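Local atomic coordinates of acetylene hydratase Ahy (PDB entry 2E7Z), a protein that catalyses the hydration of acetylene to acetaldehyde with a tungsten-bis(molybdopterin guanine dinucleotide) cofactor and one [4Fe-4S] cluster. Residues 103-108 with 129-134; 349-354 with 387-392; 326-331 with 537-542. One frame throughout, in Å; residues are numbered along the deposited sequence.

Interaction 1 of 3, residues 103-108 with 129-134; sequences LGVSQT and PNWTSA. With MGD (2-amino-5,6-dimercapto-7-methyl-3,7,8a,9-tetrahydro-8-oxa-1,3,9,10-tetraaza-anthracen-4-one guanosine dinucleotide), chain E.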
loop_
_atom_site.group_PDB
_atom_site.type_symbol
_atom_site.label_atom_id
_atom_site.label_comp_id
_atom_site.label_asym_id
_atom_site.label_seq_id
_atom_site.Cartn_x
_atom_site.Cartn_y
_atom_site.Cartn_z
ATOM N N LEU A 103 17.967 13.126 -6.320
ATOM C CA LEU A 103 16.510 13.298 -6.433
ATOM C C LEU A 103 15.814 12.080 -5.835
ATOM O O LEU A 103 16.019 10.923 -6.291
ATOM C CB LEU A 103 16.151 13.427 -7.919
ATOM C CG LEU A 103 14.647 13.340 -8.197
ATOM C CD1 LEU A 103 13.843 14.518 -7.602
ATOM C CD2 LEU A 103 14.361 13.248 -9.689
ATOM N N GLY A 104 14.968 12.353 -4.837
ATOM C CA GLY A 104 14.108 11.344 -4.233
ATOM C C GLY A 104 12.662 11.599 -4.650
ATOM O O GLY A 104 12.261 12.774 -4.825
ATOM N N VAL A 105 11.886 10.536 -4.824
ATOM C CA VAL A 105 10.473 10.660 -5.208
ATOM C C VAL A 105 9.614 9.760 -4.333
ATOM O O VAL A 105 9.974 8.580 -4.155
ATOM C CB VAL A 105 10.275 10.325 -6.720
ATOM C CG1 VAL A 105 8.770 10.337 -7.071
ATOM C CG2 VAL A 105 11.012 11.291 -7.598
ATOM N N SER A 106 8.507 10.282 -3.801
ATOM C CA SER A 106 7.500 9.457 -3.139
ATOM C C SER A 106 6.250 9.588 -3.987
ATOM O O SER A 106 5.685 10.702 -4.083
ATOM C CB SER A 106 7.295 9.946 -1.700
ATOM O OG SER A 106 6.235 9.274 -1.054
ATOM N N GLN A 107 5.816 8.504 -4.613
ATOM C CA GLN A 107 4.684 8.546 -5.541
ATOM C C GLN A 107 3.682 7.480 -5.207
ATOM O O GLN A 107 4.064 6.308 -5.044
ATOM C CB GLN A 107 5.185 8.287 -6.971
ATOM C CG GLN A 107 4.105 8.226 -8.038
ATOM C CD GLN A 107 4.511 7.433 -9.255
ATOM O OE1 GLN A 107 5.461 6.641 -9.196
ATOM N NE2 GLN A 107 3.790 7.588 -10.339
ATOM N N THR A 108 2.403 7.838 -5.120
ATOM C CA THR A 108 1.360 6.821 -5.040
ATOM C C THR A 108 0.619 6.796 -6.366
ATOM O O THR A 108 -0.314 7.610 -6.590
ATOM C CB THR A 108 0.388 7.105 -3.891
ATOM O OG1 THR A 108 1.140 7.120 -2.665
ATOM C CG2 THR A 108 -0.678 6.028 -3.833
ATOM N N PRO A 129 17.826 6.288 -8.895
ATOM C CA PRO A 129 17.132 5.098 -8.463
ATOM C C PRO A 129 16.207 5.357 -7.266
ATOM O O PRO A 129 15.531 4.442 -6.789
ATOM C CB PRO A 129 18.297 4.219 -7.982
ATOM C CG PRO A 129 19.194 5.220 -7.305
ATOM C CD PRO A 129 19.139 6.435 -8.228
ATOM N N ASN A 130 16.202 6.587 -6.751
ATOM C CA ASN A 130 15.602 6.825 -5.432
ATOM C C ASN A 130 14.090 7.111 -5.411
ATOM O O ASN A 130 13.635 8.177 -4.984
ATOM C CB ASN A 130 16.440 7.831 -4.662
ATOM C CG ASN A 130 17.793 7.239 -4.249
ATOM O OD1 ASN A 130 18.844 7.899 -4.372
ATOM N ND2 ASN A 130 17.781 5.975 -3.845
ATOM N N TRP A 131 13.349 6.129 -5.912
ATOM C CA TRP A 131 11.897 6.118 -5.900
ATOM C C TRP A 131 11.398 5.289 -4.743
ATOM O O TRP A 131 11.903 4.138 -4.552
ATOM C CB TRP A 131 11.381 5.491 -7.196
ATOM C CG TRP A 131 9.891 5.507 -7.310
ATOM C CD1 TRP A 131 9.159 6.499 -7.882
ATOM C CD2 TRP A 131 8.961 4.491 -6.895
ATOM N NE1 TRP A 131 7.817 6.184 -7.812
ATOM C CE2 TRP A 131 7.669 4.949 -7.240
ATOM C CE3 TRP A 131 9.093 3.227 -6.293
ATOM C CZ2 TRP A 131 6.510 4.213 -6.993
ATOM C CZ3 TRP A 131 7.925 2.481 -6.032
ATOM C CH2 TRP A 131 6.647 2.976 -6.405
ATOM N N THR A 132 10.430 5.813 -3.994
ATOM C CA THR A 132 9.771 4.991 -3.018
ATOM C C THR A 132 8.290 5.355 -3.026
ATOM O O THR A 132 7.853 6.216 -3.806
ATOM C CB THR A 132 10.407 5.072 -1.615
ATOM O OG1 THR A 132 9.928 3.974 -0.834
ATOM C CG2 THR A 132 10.081 6.355 -0.898
ATOM N N SER A 133 7.526 4.684 -2.180
ATOM C CA SER A 133 6.094 4.843 -2.211
ATOM C C SER A 133 5.558 4.355 -0.884
ATOM O O SER A 133 6.125 3.449 -0.263
ATOM C CB SER A 133 5.514 4.021 -3.373
ATOM O OG SER A 133 4.093 4.094 -3.411
ATOM N N ALA A 134 4.432 4.917 -0.460
ATOM C CA ALA A 134 3.866 4.502 0.806
ATOM C C ALA A 134 3.480 3.036 0.748
ATOM O O ALA A 134 3.321 2.380 1.785
ATOM C CB ALA A 134 2.688 5.399 1.145
HETATM P PB MGD E . -1.716 9.680 1.770
HETATM O O1B MGD E . -0.439 9.579 2.567
HETATM O O2B MGD E . -2.969 10.130 2.427
HETATM O O3B MGD E . -2.080 8.281 1.074
HETATM O O3A MGD E . -0.609 6.247 0.997
HETATM P PA MGD E . -1.273 7.358 0.035
HETATM O O1A MGD E . -2.327 6.771 -0.854
HETATM O O2A MGD E . -0.119 8.106 -0.563
HETATM O "O5'" MGD E . -1.383 10.661 0.535
HETATM C "C5'" MGD E . -2.220 10.641 -0.608
HETATM C "C4'" MGD E . -2.200 12.047 -1.173
HETATM O "O4'" MGD E . -2.780 11.985 -2.485
HETATM C "C3'" MGD E . -3.098 13.024 -0.421
HETATM O "O3'" MGD E . -2.311 14.153 -0.005
HETATM C "C2'" MGD E . -4.217 13.434 -1.402
HETATM O "O2'" MGD E . -4.684 14.795 -1.307
HETATM C "C1'" MGD E . -3.537 13.193 -2.723
HETATM N N9 MGD E . -4.411 12.857 -3.858
HETATM C C8 MGD E . -5.515 12.070 -3.848
HETATM N N7 MGD E . -5.996 11.906 -5.091
HETATM C C5 MGD E . -5.141 12.539 -5.924
HETATM C C6 MGD E . -5.031 12.765 -7.355
HETATM O O6 MGD E . -5.867 12.290 -8.152
HETATM N N1 MGD E . -3.964 13.472 -7.765
HETATM C C2 MGD E . -3.074 14.052 -6.968
HETATM N N2 MGD E . -2.039 14.745 -7.524
HETATM N N3 MGD E . -3.118 13.895 -5.648
HETATM C C4 MGD E . -4.110 13.156 -5.111
HETATM C C10 MGD E . -1.396 5.104 1.335
HETATM C C11 MGD E . -0.446 4.077 1.913
HETATM O O11 MGD E . 0.007 4.626 3.149
HETATM C C12 MGD E . -1.165 2.769 2.133
HETATM S S12 MGD E . -2.008 2.078 0.815
HETATM C C13 MGD E . -1.094 2.131 3.313
HETATM S S13 MGD E . -1.992 0.721 3.637
HETATM C C14 MGD E . -0.243 2.613 4.448
HETATM N N15 MGD E . -1.039 3.126 5.552
HETATM C C16 MGD E . -0.299 3.679 6.556
HETATM C C17 MGD E . -0.680 3.656 7.974
HETATM O O17 MGD E . -1.737 3.094 8.338
HETATM N N18 MGD E . 0.150 4.247 8.856
HETATM C C19 MGD E . 1.310 4.854 8.498
HETATM N N19 MGD E . 2.095 5.435 9.429
HETATM N N20 MGD E . 1.699 4.931 7.219
HETATM C C21 MGD E . 0.968 4.368 6.249
HETATM N N22 MGD E . 1.391 4.428 4.984
HETATM C C23 MGD E . 0.733 3.683 3.932
HETATM O O HOH W 1 3.713 7.268 -1.934
HETATM O O HOH W 2 1.255 4.261 -1.580
#

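Interaction 2 of 3, residues 349-354 with 387-392; sequences KLQLGT and FMANPT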
loop_
_atom_site.group_PDB
_atom_site.type_symbol
_atom_site.label_atom_id
_atom_site.label_comp_id
_atom_site.label_asym_id
_atom_site.label_seq_id
_atom_site.Cartn_x
_atom_site.Cartn_y
_atom_site.Cartn_z
ATOM N N LYS A 349 22.986 0.323 -8.056
ATOM C CA LYS A 349 23.673 -0.054 -6.827
ATOM C C LYS A 349 23.585 0.990 -5.712
ATOM O O LYS A 349 23.639 0.631 -4.531
ATOM C CB LYS A 349 25.146 -0.441 -7.142
ATOM C CG LYS A 349 25.299 -1.747 -7.899
ATOM C CD LYS A 349 26.775 -2.004 -8.290
ATOM C CE LYS A 349 27.083 -1.469 -9.690
ATOM N NZ LYS A 349 28.536 -1.405 -10.026
ATOM N N LEU A 350 23.395 2.261 -6.084
ATOM C CA LEU A 350 23.356 3.350 -5.106
ATOM C C LEU A 350 22.005 3.451 -4.433
ATOM O O LEU A 350 21.861 4.181 -3.445
ATOM C CB LEU A 350 23.606 4.716 -5.756
ATOM C CG LEU A 350 25.044 5.036 -6.203
ATOM C CD1 LEU A 350 25.090 6.381 -6.929
ATOM C CD2 LEU A 350 26.018 5.010 -5.042
ATOM N N GLN A 351 20.998 2.772 -4.980
ATOM C CA GLN A 351 19.635 2.918 -4.472
ATOM C C GLN A 351 19.628 2.880 -2.959
ATOM O O GLN A 351 20.123 1.934 -2.356
ATOM C CB GLN A 351 18.752 1.817 -5.033
ATOM C CG GLN A 351 17.244 2.070 -4.759
ATOM C CD GLN A 351 16.399 1.131 -5.588
ATOM O OE1 GLN A 351 16.647 -0.079 -5.604
ATOM N NE2 GLN A 351 15.423 1.666 -6.296
ATOM N N LEU A 352 18.998 3.871 -2.321
ATOM C CA LEU A 352 19.086 3.906 -0.873
ATOM C C LEU A 352 18.325 2.766 -0.253
ATOM O O LEU A 352 17.189 2.487 -0.622
ATOM C CB LEU A 352 18.527 5.249 -0.388
ATOM C CG LEU A 352 19.503 6.393 -0.712
ATOM C CD1 LEU A 352 18.828 7.751 -0.706
ATOM C CD2 LEU A 352 20.643 6.424 0.270
ATOM N N GLY A 353 18.953 2.084 0.705
ATOM C CA GLY A 353 18.456 0.806 1.188
ATOM C C GLY A 353 19.335 -0.359 0.771
ATOM O O GLY A 353 19.339 -1.392 1.437
ATOM N N THR A 354 20.109 -0.179 -0.291
ATOM C CA THR A 354 20.980 -1.267 -0.736
ATOM C C THR A 354 21.933 -1.690 0.384
ATOM O O THR A 354 22.238 -2.878 0.500
ATOM C CB THR A 354 21.727 -0.857 -2.011
ATOM O OG1 THR A 354 20.771 -0.566 -3.039
ATOM C CG2 THR A 354 22.636 -2.012 -2.523
ATOM N N PHE A 387 11.392 -2.208 -7.114
ATOM C CA PHE A 387 12.733 -1.619 -7.280
ATOM C C PHE A 387 12.728 -0.307 -6.512
ATOM O O PHE A 387 12.755 0.806 -7.068
ATOM C CB PHE A 387 13.125 -1.467 -8.753
ATOM C CG PHE A 387 12.732 -2.657 -9.594
ATOM C CD1 PHE A 387 13.175 -3.928 -9.257
ATOM C CD2 PHE A 387 11.926 -2.531 -10.718
ATOM C CE1 PHE A 387 12.806 -5.045 -9.995
ATOM C CE2 PHE A 387 11.580 -3.666 -11.494
ATOM C CZ PHE A 387 12.026 -4.921 -11.109
ATOM N N MET A 388 12.647 -0.446 -5.200
ATOM C CA MET A 388 12.312 0.688 -4.342
ATOM C C MET A 388 13.399 1.026 -3.357
ATOM O O MET A 388 14.028 0.152 -2.723
ATOM C CB MET A 388 11.025 0.391 -3.553
ATOM C CG MET A 388 9.865 -0.110 -4.408
ATOM S SD MET A 388 8.321 -0.288 -3.481
ATOM C CE MET A 388 8.574 -1.888 -2.662
ATOM N N ALA A 389 13.562 2.328 -3.150
ATOM C CA ALA A 389 14.383 2.794 -2.054
ATOM C C ALA A 389 13.676 2.516 -0.742
ATOM O O ALA A 389 12.460 2.670 -0.624
ATOM C CB ALA A 389 14.662 4.309 -2.195
ATOM N N ASN A 390 14.441 2.180 0.281
ATOM C CA ASN A 390 13.904 1.962 1.603
ATOM C C ASN A 390 13.550 3.345 2.182
ATOM O O ASN A 390 14.383 4.242 2.164
ATOM C CB ASN A 390 14.955 1.318 2.493
ATOM C CG ASN A 390 14.473 1.103 3.904
ATOM O OD1 ASN A 390 14.801 1.894 4.772
ATOM N ND2 ASN A 390 13.705 0.020 4.148
ATOM N N PRO A 391 12.312 3.544 2.672
ATOM C CA PRO A 391 11.963 4.895 3.170
ATOM C C PRO A 391 12.846 5.417 4.295
ATOM O O PRO A 391 13.203 6.597 4.300
ATOM C CB PRO A 391 10.503 4.716 3.654
ATOM C CG PRO A 391 9.998 3.604 2.734
ATOM C CD PRO A 391 11.148 2.650 2.725
ATOM N N THR A 392 13.187 4.573 5.263
ATOM C CA THR A 392 14.043 5.023 6.340
ATOM C C THR A 392 15.402 5.461 5.778
ATOM O O THR A 392 15.941 6.483 6.174
ATOM C CB THR A 392 14.219 3.877 7.393
ATOM O OG1 THR A 392 12.924 3.569 7.931
ATOM C CG2 THR A 392 15.157 4.301 8.516
#

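Interaction 3 of 3, residues 326-331 with 537-542; sequences APHSDL and YMSKLP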
loop_
_atom_site.group_PDB
_atom_site.type_symbol
_atom_site.label_atom_id
_atom_site.label_comp_id
_atom_site.label_asym_id
_atom_site.label_seq_id
_atom_site.Cartn_x
_atom_site.Cartn_y
_atom_site.Cartn_z
ATOM N N ALA A 326 0.530 -10.964 -14.144
ATOM C CA ALA A 326 1.465 -10.776 -15.235
ATOM C C ALA A 326 1.224 -9.381 -15.776
ATOM O O ALA A 326 0.125 -8.840 -15.587
ATOM C CB ALA A 326 1.164 -11.765 -16.346
ATOM N N PRO A 327 2.192 -8.839 -16.539
ATOM C CA PRO A 327 1.872 -7.677 -17.379
ATOM C C PRO A 327 0.665 -8.007 -18.256
ATOM O O PRO A 327 0.540 -9.145 -18.720
ATOM C CB PRO A 327 3.144 -7.477 -18.206
ATOM C CG PRO A 327 4.261 -8.082 -17.354
ATOM C CD PRO A 327 3.579 -9.309 -16.752
ATOM N N HIS A 328 -0.238 -7.051 -18.460
ATOM C CA HIS A 328 -1.473 -7.373 -19.175
ATOM C C HIS A 328 -1.139 -7.810 -20.602
ATOM O O HIS A 328 -0.353 -7.149 -21.292
ATOM C CB HIS A 328 -2.388 -6.150 -19.201
ATOM C CG HIS A 328 -3.807 -6.457 -19.568
ATOM N ND1 HIS A 328 -4.190 -6.913 -20.819
ATOM C CD2 HIS A 328 -4.942 -6.373 -18.835
ATOM C CE1 HIS A 328 -5.506 -7.073 -20.835
ATOM N NE2 HIS A 328 -5.981 -6.759 -19.644
ATOM N N SER A 329 -1.703 -8.941 -21.034
ATOM C CA SER A 329 -1.355 -9.518 -22.325
ATOM C C SER A 329 -1.718 -8.651 -23.521
ATOM O O SER A 329 -1.135 -8.822 -24.588
ATOM C CB SER A 329 -1.999 -10.918 -22.487
ATOM O OG SER A 329 -3.416 -10.793 -22.443
ATOM N N ASP A 330 -2.656 -7.715 -23.352
ATOM C CA ASP A 330 -3.174 -6.917 -24.487
ATOM C C ASP A 330 -2.419 -5.590 -24.643
ATOM O O ASP A 330 -2.638 -4.892 -25.635
ATOM C CB ASP A 330 -4.644 -6.509 -24.250
ATOM C CG ASP A 330 -5.640 -7.656 -24.353
ATOM O OD1 ASP A 330 -5.342 -8.720 -24.966
ATOM O OD2 ASP A 330 -6.761 -7.449 -23.815
ATOM N N LEU A 331 -1.574 -5.223 -23.675
ATOM C CA LEU A 331 -1.075 -3.842 -23.535
ATOM C C LEU A 331 0.452 -3.771 -23.558
ATOM O O LEU A 331 1.130 -4.772 -23.264
ATOM C CB LEU A 331 -1.593 -3.244 -22.208
ATOM C CG LEU A 331 -3.077 -3.376 -21.901
ATOM C CD1 LEU A 331 -3.379 -2.810 -20.500
ATOM C CD2 LEU A 331 -3.888 -2.657 -22.996
ATOM N N TYR A 537 -11.270 -5.516 -19.679
ATOM C CA TYR A 537 -10.459 -6.339 -20.552
ATOM C C TYR A 537 -9.647 -7.314 -19.722
ATOM O O TYR A 537 -8.789 -6.900 -18.938
ATOM C CB TYR A 537 -9.522 -5.462 -21.372
ATOM C CG TYR A 537 -10.258 -4.566 -22.341
ATOM C CD1 TYR A 537 -10.702 -3.305 -21.964
ATOM C CD2 TYR A 537 -10.496 -4.980 -23.647
ATOM C CE1 TYR A 537 -11.373 -2.477 -22.871
ATOM C CE2 TYR A 537 -11.148 -4.173 -24.561
ATOM C CZ TYR A 537 -11.586 -2.929 -24.170
ATOM O OH TYR A 537 -12.231 -2.140 -25.098
ATOM N N MET A 538 -9.923 -8.609 -19.895
ATOM C CA MET A 538 -9.192 -9.635 -19.171
ATOM C C MET A 538 -7.864 -9.930 -19.839
ATOM O O MET A 538 -7.771 -9.929 -21.069
ATOM C CB MET A 538 -10.014 -10.936 -19.093
ATOM C CG MET A 538 -11.398 -10.773 -18.454
ATOM S SD MET A 538 -11.409 -10.086 -16.775
ATOM C CE MET A 538 -10.219 -11.155 -15.967
ATOM N N SER A 539 -6.845 -10.195 -19.029
ATOM C CA SER A 539 -5.537 -10.591 -19.533
ATOM C C SER A 539 -5.452 -12.109 -19.647
ATOM O O SER A 539 -6.035 -12.845 -18.836
ATOM C CB SER A 539 -4.428 -10.144 -18.577
ATOM O OG SER A 539 -3.150 -10.420 -19.121
ATOM N N LYS A 540 -4.714 -12.564 -20.650
ATOM C CA LYS A 540 -4.237 -13.945 -20.662
ATOM C C LYS A 540 -3.060 -14.040 -19.702
ATOM O O LYS A 540 -2.424 -13.033 -19.362
ATOM C CB LYS A 540 -3.777 -14.327 -22.062
ATOM C CG LYS A 540 -4.881 -14.312 -23.115
ATOM C CD LYS A 540 -4.307 -14.497 -24.506
ATOM C CE LYS A 540 -4.265 -15.967 -24.913
ATOM N NZ LYS A 540 -4.195 -16.150 -26.408
ATOM N N LEU A 541 -2.778 -15.258 -19.253
ATOM C CA LEU A 541 -1.696 -15.495 -18.327
ATOM C C LEU A 541 -0.886 -16.679 -18.850
ATOM O O LEU A 541 -1.430 -17.519 -19.580
ATOM C CB LEU A 541 -2.264 -15.826 -16.943
ATOM C CG LEU A 541 -2.995 -14.699 -16.203
ATOM C CD1 LEU A 541 -3.577 -15.254 -14.932
ATOM C CD2 LEU A 541 -2.061 -13.550 -15.879
ATOM N N PRO A 542 0.408 -16.780 -18.473
ATOM C CA PRO A 542 1.201 -17.951 -18.894
ATOM C C PRO A 542 0.650 -19.256 -18.333
ATOM O O PRO A 542 -0.050 -19.272 -17.310
ATOM C CB PRO A 542 2.593 -17.691 -18.291
ATOM C CG PRO A 542 2.608 -16.179 -18.022
ATOM C CD PRO A 542 1.190 -15.854 -17.636
HETATM O O HOH W 3 -9.028 -8.616 -23.197
HETATM O O HOH W 4 -6.509 -11.046 -23.207
#

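Interaction 1 of 3, residues 103-108 with 129-134
Val105 and Trp131 are paired residues of two parallel strands, stitched together by three main-chain bonds: Val105 N to Asn130 O (2.9 Å), Thr132 N to Val105 O (2.8 Å) and a longer one, Gln107 N to Thr132 O (3.2 Å). Past the strand end a side chain takes over the pattern, Ser133 OG donating to Gln107 O at 2.8 Å.

Among side-chain polar bonds, Trp131 NE1 donates to Gln107 OE1 at 2.8 Å, bent to 139° at the hydrogen. The CG of Gln107 lies anti to its backbone N (chi1 177°), and the extended chain beyond brings the amide to the indole's edge, the two planes 89° apart. Because NE2 of Gln107 goes to Glu115 and Glu491, the amide is held from both ends and its flip is settled. A glutamine suits this place, since it can accept from the indole and donate to carboxylates at once.

Apolar packing lies on the face that Val105 and Trp131 share: Val105 CG1 lies 3.9 Å from Trp131 CD1, and helix 118-126 covers both through Met123, Leu119 and Arg120. On the other face the hydroxyls of Ser106 and Thr132 turn to Tyr420 and Ser414, and to Ala389 O, respectively.

Cofactor contacts follow at the C-terminal ends of the strands. Thr108 OG1 donates a hydrogen bond to the phosphate oxygen O2A of MGD (2.6 Å) and accepts from two waters, one of which also accepts from Ala134 N. This is a beta-alpha-beta unit, strand 103-107, helix 118-126 and strand 131-132, with the cofactor's diphosphate bound beyond its strand ends.

Interaction 2 of 3, residues 349-354 with 387-392
Gln351 lays its side chain along the backbone of residues 387-389, its CG 4.0 Å from Ala389 N and its CD 3.7 Å from Met388 C. The residue is also the first of a type II beta turn, Gln351 to Thr354, that docks on the loop leading into helix 391-400, where Asn390 is the N-cap. CG of Gln351 stands anti to the backbone N (chi1 -169°), and the extended chain ends in a weak, bent bond from NE2 to Phe387 O (2.9 Å). The same NE2 is held more firmly by Pro129 O, while OE1 accepts from Tyr362 N, so both ends of the buried amide are used. An alanine here would probably leave Tyr362 N without its acceptor, take one of two donors from Pro129 O and open a gap beside the backbone at Met388.

The turn closes on itself through Gln351 O, which accepts from both Thr354 N and Thr354 OG1, the hydroxyl coming in the carbonyl plane onto a lone pair at 2.7 Å. Across the contact, Asn390 N donates to Leu352 O at 2.9 Å, tilted 30° from the carbonyl plane. OD1 of Asn390 caps Ala393 N, and its ND2 is held by Tyr136 and Gly712. Leucine suits position 352, its branched end reaching Ala393, Leu394 and Ala397 of the helix.

Gly353 has a positive phi, and any side chain there would collide with both Asn390 and the preceding carbonyl; its bare CA rests 3.8 Å from Asn390 CB.

Interaction 3 of 3, residues 326-331 with 537-542
The His328 ring carries Ser539 CB over the centre of one face, 3.7 Å above the plane in a CH-pi contact, and is bonded through its edge at both nitrogens. NE2 donates to Tyr537 O at 2.9 Å, almost perfectly straight (177°) and in the ring plane, although the donor stands 57° above the plane of that carbonyl. ND1 accepts from Asp330 N at 3.1 Å, within the type I turn that begins at His328. Histidine fits here because one ring both donates and accepts; the pattern is consistent with a neutral ring protonated at NE2. The Tyr537 ring has a water at its edge, in plane, while the side chains of Asp330 and Tyr537 cross at about a right angle, with OD2 nearest CB of the tyrosine. OH of Tyr537 is hydrogen-bonded to Tyr531 O, and the two tyrosine rings stack.

Beside the histidine two serines exchange bonds with the opposite backbone. Ser539 OG accepts from Ser329 N at 2.8 Å and donates to Lys540 O (2.7 Å). Ser329 OG, placed between its backbone N and carbonyl carbon (chi1 62°), accepts from Lys540 N at 2.8 Å. Two waters donate both to Met538 O and to the Asp330 carboxylate, linking acceptors that could not bond directly.

At the other end Ala326 CB meets Leu541 CD2 at 3.7 Å, with Pro542 alongside. Tyr376 of helix 369-376 touches Ala326, Pro327 and Pro542, and strand 536-538 pairs antiparallel with 474-476, so the loop between strand 322-324 and helix 334-337 is fastened beside this two-stranded sheet.

In the fold
Interactions 1 and 2 are neighbours, with centres about 10 Å apart, and they touch where Trp131 O meets Ala389 N in a probable hydrogen bond, so the loop 387-390 lies against strand 131-132, the outermost strand of the seven-stranded mixed sheet. Both fall within the molybdopterin oxidoreductase family region and make one continuous packing unit, interaction 1 reaching the cofactor and interaction 2 in a shell behind it. Interaction 3 lies about 27 Å from interaction 1 and 30 Å from interaction 2, centre to centre. Along the chain interaction 1 closes first; interaction 2 is nested inside the long loop that interaction 3 closes, tying a distant loop to a separate two-stranded sheet some 200 residues on.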